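Local coordinates for protein exosome complex component Rrp42 (Pyrococcus abyssi, PDB 2PO1) that probably serves as a non-catalytic component of the archaeal RNA-degrading exosome, helping to structure the Rrp41 active site, at residues Val250-Ala253 and Val254-Phe258; Phe258-Ala261 and Glu262-Arg265. All coordinates share one frame; numbering follows the deposited sequence.

Contact 1. Residues Val250-Ala253 and Val254-Phe258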
loop_
_atom_site.group_PDB
_atom_site.type_symbol
_atom_site.label_atom_id
_atom_site.label_comp_id
_atom_site.label_asym_id
_atom_site.label_seq_id
_atom_site.Cartn_x
_atom_site.Cartn_y
_atom_site.Cartn_z
ATOM N N VAL C 250 -27.776 -28.927 -0.240
ATOM C CA VAL C 250 -28.087 -27.642 0.403
ATOM C C VAL C 250 -29.225 -27.715 1.419
ATOM O O VAL C 250 -29.082 -27.297 2.569
ATOM C CB VAL C 250 -28.406 -26.602 -0.667
ATOM C CG1 VAL C 250 -28.936 -25.279 -0.047
ATOM C CG2 VAL C 250 -27.168 -26.406 -1.499
ATOM N N MET C 251 -30.359 -28.236 0.972
ATOM C CA MET C 251 -31.493 -28.454 1.845
ATOM C C MET C 251 -31.083 -29.226 3.116
ATOM O O MET C 251 -31.385 -28.824 4.221
ATOM C CB MET C 251 -32.559 -29.232 1.086
ATOM C CG MET C 251 -33.121 -28.506 -0.134
ATOM S SD MET C 251 -34.291 -29.471 -1.185
ATOM C CE MET C 251 -35.464 -30.161 -0.004
ATOM N N TYR C 252 -30.376 -30.332 2.934
ATOM C CA TYR C 252 -29.780 -31.075 4.037
ATOM C C TYR C 252 -28.902 -30.188 4.909
ATOM O O TYR C 252 -28.975 -30.243 6.134
ATOM C CB TYR C 252 -28.919 -32.247 3.480
ATOM C CG TYR C 252 -28.015 -32.836 4.537
ATOM C CD1 TYR C 252 -26.692 -32.405 4.652
ATOM C CD2 TYR C 252 -28.505 -33.765 5.472
ATOM C CE1 TYR C 252 -25.890 -32.878 5.605
ATOM C CE2 TYR C 252 -27.683 -34.280 6.435
ATOM C CZ TYR C 252 -26.374 -33.806 6.507
ATOM O OH TYR C 252 -25.496 -34.250 7.451
ATOM N N ALA C 253 -28.034 -29.387 4.275
ATOM C CA ALA C 253 -27.119 -28.553 5.004
ATOM C C ALA C 253 -27.936 -27.549 5.854
ATOM O O ALA C 253 -27.616 -27.292 7.022
ATOM C CB ALA C 253 -26.221 -27.780 4.010
ATOM N N VAL C 254 -28.994 -26.981 5.262
ATOM C CA VAL C 254 -29.740 -25.916 5.943
ATOM C C VAL C 254 -30.348 -26.522 7.187
ATOM O O VAL C 254 -30.199 -26.031 8.322
ATOM C CB VAL C 254 -30.878 -25.360 5.058
ATOM C CG1 VAL C 254 -31.740 -24.479 5.892
ATOM C CG2 VAL C 254 -30.303 -24.534 3.892
ATOM N N GLU C 255 -30.989 -27.648 6.969
ATOM C CA GLU C 255 -31.676 -28.289 8.041
ATOM C C GLU C 255 -30.740 -28.730 9.175
ATOM O O GLU C 255 -30.991 -28.477 10.346
ATOM C CB GLU C 255 -32.503 -29.415 7.442
ATOM C CG GLU C 255 -32.997 -30.319 8.403
ATOM C CD GLU C 255 -34.277 -30.930 7.929
ATOM O OE1 GLU C 255 -34.674 -30.650 6.770
ATOM O OE2 GLU C 255 -34.880 -31.678 8.734
ATOM N N THR C 256 -29.643 -29.370 8.814
ATOM C CA THR C 256 -28.653 -29.822 9.760
ATOM C C THR C 256 -27.961 -28.680 10.468
ATOM O O THR C 256 -27.666 -28.812 11.623
ATOM C CB THR C 256 -27.593 -30.627 9.015
ATOM O OG1 THR C 256 -28.276 -31.618 8.284
ATOM C CG2 THR C 256 -26.621 -31.276 9.971
ATOM N N ALA C 257 -27.669 -27.583 9.752
ATOM C CA ALA C 257 -27.205 -26.311 10.307
ATOM C C ALA C 257 -28.020 -25.832 11.513
ATOM O O ALA C 257 -27.449 -25.522 12.573
ATOM C CB ALA C 257 -27.258 -25.249 9.228
ATOM N N PHE C 258 -29.346 -25.780 11.339
ATOM C CA PHE C 258 -30.264 -25.282 12.364
ATOM C C PHE C 258 -30.144 -26.112 13.598
ATOM O O PHE C 258 -30.283 -25.615 14.708
ATOM C CB PHE C 258 -31.712 -25.417 11.913
ATOM C CG PHE C 258 -32.206 -24.231 11.171
ATOM C CD1 PHE C 258 -32.291 -24.239 9.793
ATOM C CD2 PHE C 258 -32.527 -23.071 11.845
ATOM C CE1 PHE C 258 -32.717 -23.107 9.099
ATOM C CE2 PHE C 258 -32.967 -21.976 11.166
ATOM C CZ PHE C 258 -33.069 -21.996 9.789
#
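Tyr252 and Thr256, one helical turn apart, meet through both backbone and side chain. The Tyr252 carbonyl O accepts Thr256 N at 2.9 Å and, from the other face of the carbonyl plane, Thr256 OG1 at 2.6 Å. With OG1 lying beside its own backbone N (chi1 -53°), the threonine hydroxyl turns back to this acceptor and donates within the helix. The remaining backbone bonds are the regular i to i+4 set, among them Ala257 N to Ala253 O at 2.7 Å.

The same hydroxyl oxygen also lies over one face of the Tyr252 ring, 3.3 Å above the plane and displaced toward CE2. Tyr252 swings its ring there because CG stands anti to the backbone N (chi1 166°); its OH is hydrogen-bonded to Glu34 OE2. With an alanine here, the threonine hydroxyl would probably lose its cover on that side and Glu34 OE2 its phenol partner.

Apolar contact runs along another face, where Val250 CG1 approaches Val254 CG2 at 4.2 Å. Ala253 and Ala257 are small enough to let the helix lie close on Ile226 of strand 222-228, while Val254 reaches an aromatic side chain of another protein's chain.

Valines and alanines suit the packed faces, and a threonine is tolerated among them because its hydroxyl is satisfied by the carbonyl one turn back.

Contact 2. Residues Phe258-Ala261 and Glu262-Arg265; sequences FKKA and EEIR
Arg265 folds back over Ala261, the residue one turn before it: the Ala261 O atom lies 3.8 Å above the centre of the guanidinium plane, and NH1 comes within 4.0 Å of Ala261 CB. That carbonyl oxygen is also bound by Arg265 N at 2.7 Å, in the helix's i to i+4 series, where Ile264 N likewise reaches Lys260 O at 2.9 Å. The small alanine leaves room for the flat group above it.

Glu262 steadies the guanidinium from its edge. In a side-on salt bridge its OE2 accepts hydrogen bonds from Arg265 NE at 3.0 Å and NH2 at 2.9 Å; OE2 lies in the guanidinium plane, whereas both nitrogens come to it from one face of the carboxylate. The arginine chain can close this loop because it bends at chi2 and again at chi3 (50°), while Glu262 OE1 pairs with Lys266. NH1, turned elsewhere, donates to Ile195 O, so bonds on several sides should hold the group's rotation.

On another face, Lys260 bends at chi2 and chi3 to carry NZ into a salt bridge with Glu263 OE1, whose position is less certain; NZ also hydrogen-bonds Glu34 O, and Lys259 NZ forms a salt bridge with Glu34.

Beneath these charges, Ala261 and Ile264 pack on Val197 of strand 197-204, and Phe258 and Ala261 on Thr228 of strand 222-228, setting helix 247-275 against the four-stranded antiparallel sheet.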
loop_
_atom_site.group_PDB
_atom_site.type_symbol
_atom_site.label_atom_id
_atom_site.label_comp_id
_atom_site.label_asym_id
_atom_site.label_seq_id
_atom_site.Cartn_x
_atom_site.Cartn_y
_atom_site.Cartn_z
ATOM N N PHE C 258 -29.346 -25.780 11.339
ATOM C CA PHE C 258 -30.264 -25.282 12.364
ATOM C C PHE C 258 -30.144 -26.112 13.598
ATOM O O PHE C 258 -30.283 -25.615 14.708
ATOM C CB PHE C 258 -31.712 -25.417 11.913
ATOM C CG PHE C 258 -32.206 -24.231 11.171
ATOM C CD1 PHE C 258 -32.291 -24.239 9.793
ATOM C CD2 PHE C 258 -32.527 -23.071 11.845
ATOM C CE1 PHE C 258 -32.717 -23.107 9.099
ATOM C CE2 PHE C 258 -32.967 -21.976 11.166
ATOM C CZ PHE C 258 -33.069 -21.996 9.789
ATOM N N LYS C 259 -29.903 -27.401 13.386
ATOM C CA LYS C 259 -29.804 -28.352 14.466
ATOM C C LYS C 259 -28.475 -28.179 15.165
ATOM O O LYS C 259 -28.387 -28.111 16.367
ATOM C CB LYS C 259 -29.901 -29.759 13.908
ATOM C CG LYS C 259 -29.887 -30.823 14.975
ATOM C CD LYS C 259 -30.052 -32.191 14.325
ATOM C CE LYS C 259 -28.949 -32.460 13.291
ATOM N NZ LYS C 259 -29.167 -33.781 12.621
ATOM N N LYS C 260 -27.408 -28.097 14.388
ATOM C CA LYS C 260 -26.102 -27.959 14.972
ATOM C C LYS C 260 -25.962 -26.552 15.583
ATOM O O LYS C 260 -25.330 -26.374 16.642
ATOM C CB LYS C 260 -25.040 -28.235 13.888
ATOM C CG LYS C 260 -25.142 -29.706 13.419
ATOM C CD LYS C 260 -24.189 -30.532 14.243
ATOM C CE LYS C 260 -24.831 -31.264 15.282
ATOM N NZ LYS C 260 -23.811 -32.004 16.115
ATOM N N ALA C 261 -26.546 -25.556 14.923
ATOM C CA ALA C 261 -26.442 -24.148 15.419
ATOM C C ALA C 261 -27.089 -24.097 16.802
ATOM O O ALA C 261 -26.606 -23.443 17.726
ATOM C CB ALA C 261 -27.114 -23.207 14.491
ATOM N N GLU C 262 -28.180 -24.813 16.965
ATOM C CA GLU C 262 -28.865 -24.758 18.232
ATOM C C GLU C 262 -28.036 -25.396 19.313
ATOM O O GLU C 262 -28.056 -24.914 20.433
ATOM C CB GLU C 262 -30.270 -25.348 18.167
ATOM C CG GLU C 262 -31.167 -25.058 19.441
ATOM C CD GLU C 262 -30.988 -23.619 20.070
ATOM O OE1 GLU C 262 -30.743 -23.526 21.315
ATOM O OE2 GLU C 262 -31.081 -22.594 19.322
ATOM N N GLU C 263 -27.367 -26.515 19.006
ATOM C CA GLU C 263 -26.515 -27.194 19.982
ATOM C C GLU C 263 -25.351 -26.245 20.355
ATOM O O GLU C 263 -24.916 -26.191 21.495
ATOM C CB GLU C 263 -25.964 -28.475 19.351
ATOM C CG GLU C 263 -27.036 -29.566 19.069
ATOM C CD GLU C 263 -26.420 -30.796 18.400
ATOM O OE1 GLU C 263 -25.329 -30.672 17.866
ATOM O OE2 GLU C 263 -27.035 -31.869 18.384
ATOM N N ILE C 264 -24.875 -25.485 19.372
ATOM C CA ILE C 264 -23.792 -24.536 19.592
ATOM C C ILE C 264 -24.260 -23.302 20.374
ATOM O O ILE C 264 -23.547 -22.827 21.291
ATOM C CB ILE C 264 -23.150 -24.163 18.259
ATOM C CG1 ILE C 264 -22.539 -25.454 17.660
ATOM C CG2 ILE C 264 -22.174 -23.030 18.456
ATOM C CD1 ILE C 264 -21.490 -25.249 16.752
ATOM N N ARG C 265 -25.447 -22.792 20.035
ATOM C CA ARG C 265 -26.007 -21.635 20.779
ATOM C C ARG C 265 -26.069 -21.919 22.272
ATOM O O ARG C 265 -25.686 -21.071 23.101
ATOM C CB ARG C 265 -27.394 -21.316 20.261
ATOM C CG ARG C 265 -27.974 -19.951 20.594
ATOM C CD ARG C 265 -28.384 -19.348 19.217
ATOM N NE ARG C 265 -29.183 -20.346 18.524
ATOM C CZ ARG C 265 -29.163 -20.609 17.223
ATOM N NH1 ARG C 265 -28.407 -19.953 16.342
ATOM N NH2 ARG C 265 -29.928 -21.585 16.815
#

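Contact 1 and contact 2 are successive stretches of helix 247-275, their centres 11 Å apart, and Phe258 belongs to both. Each lays its small and apolar residues on strands 197-204 and 222-228, so the two together pin one long helix to one sheet. Contact 1 is the more buried: its alanines face that sheet, while Val250, Met251 and Val254 meet the chain of another protein. Its internal hydrogen bonds are main-chain ones plus the threonine hydroxyl's, and Glu255 forms a salt bridge with that other chain. Contact 2 is only partly buried, and there ion pairs and long, bent basic side chains dominate. Glu34 ties them across, meeting Tyr252 in the first and two lysines in the second.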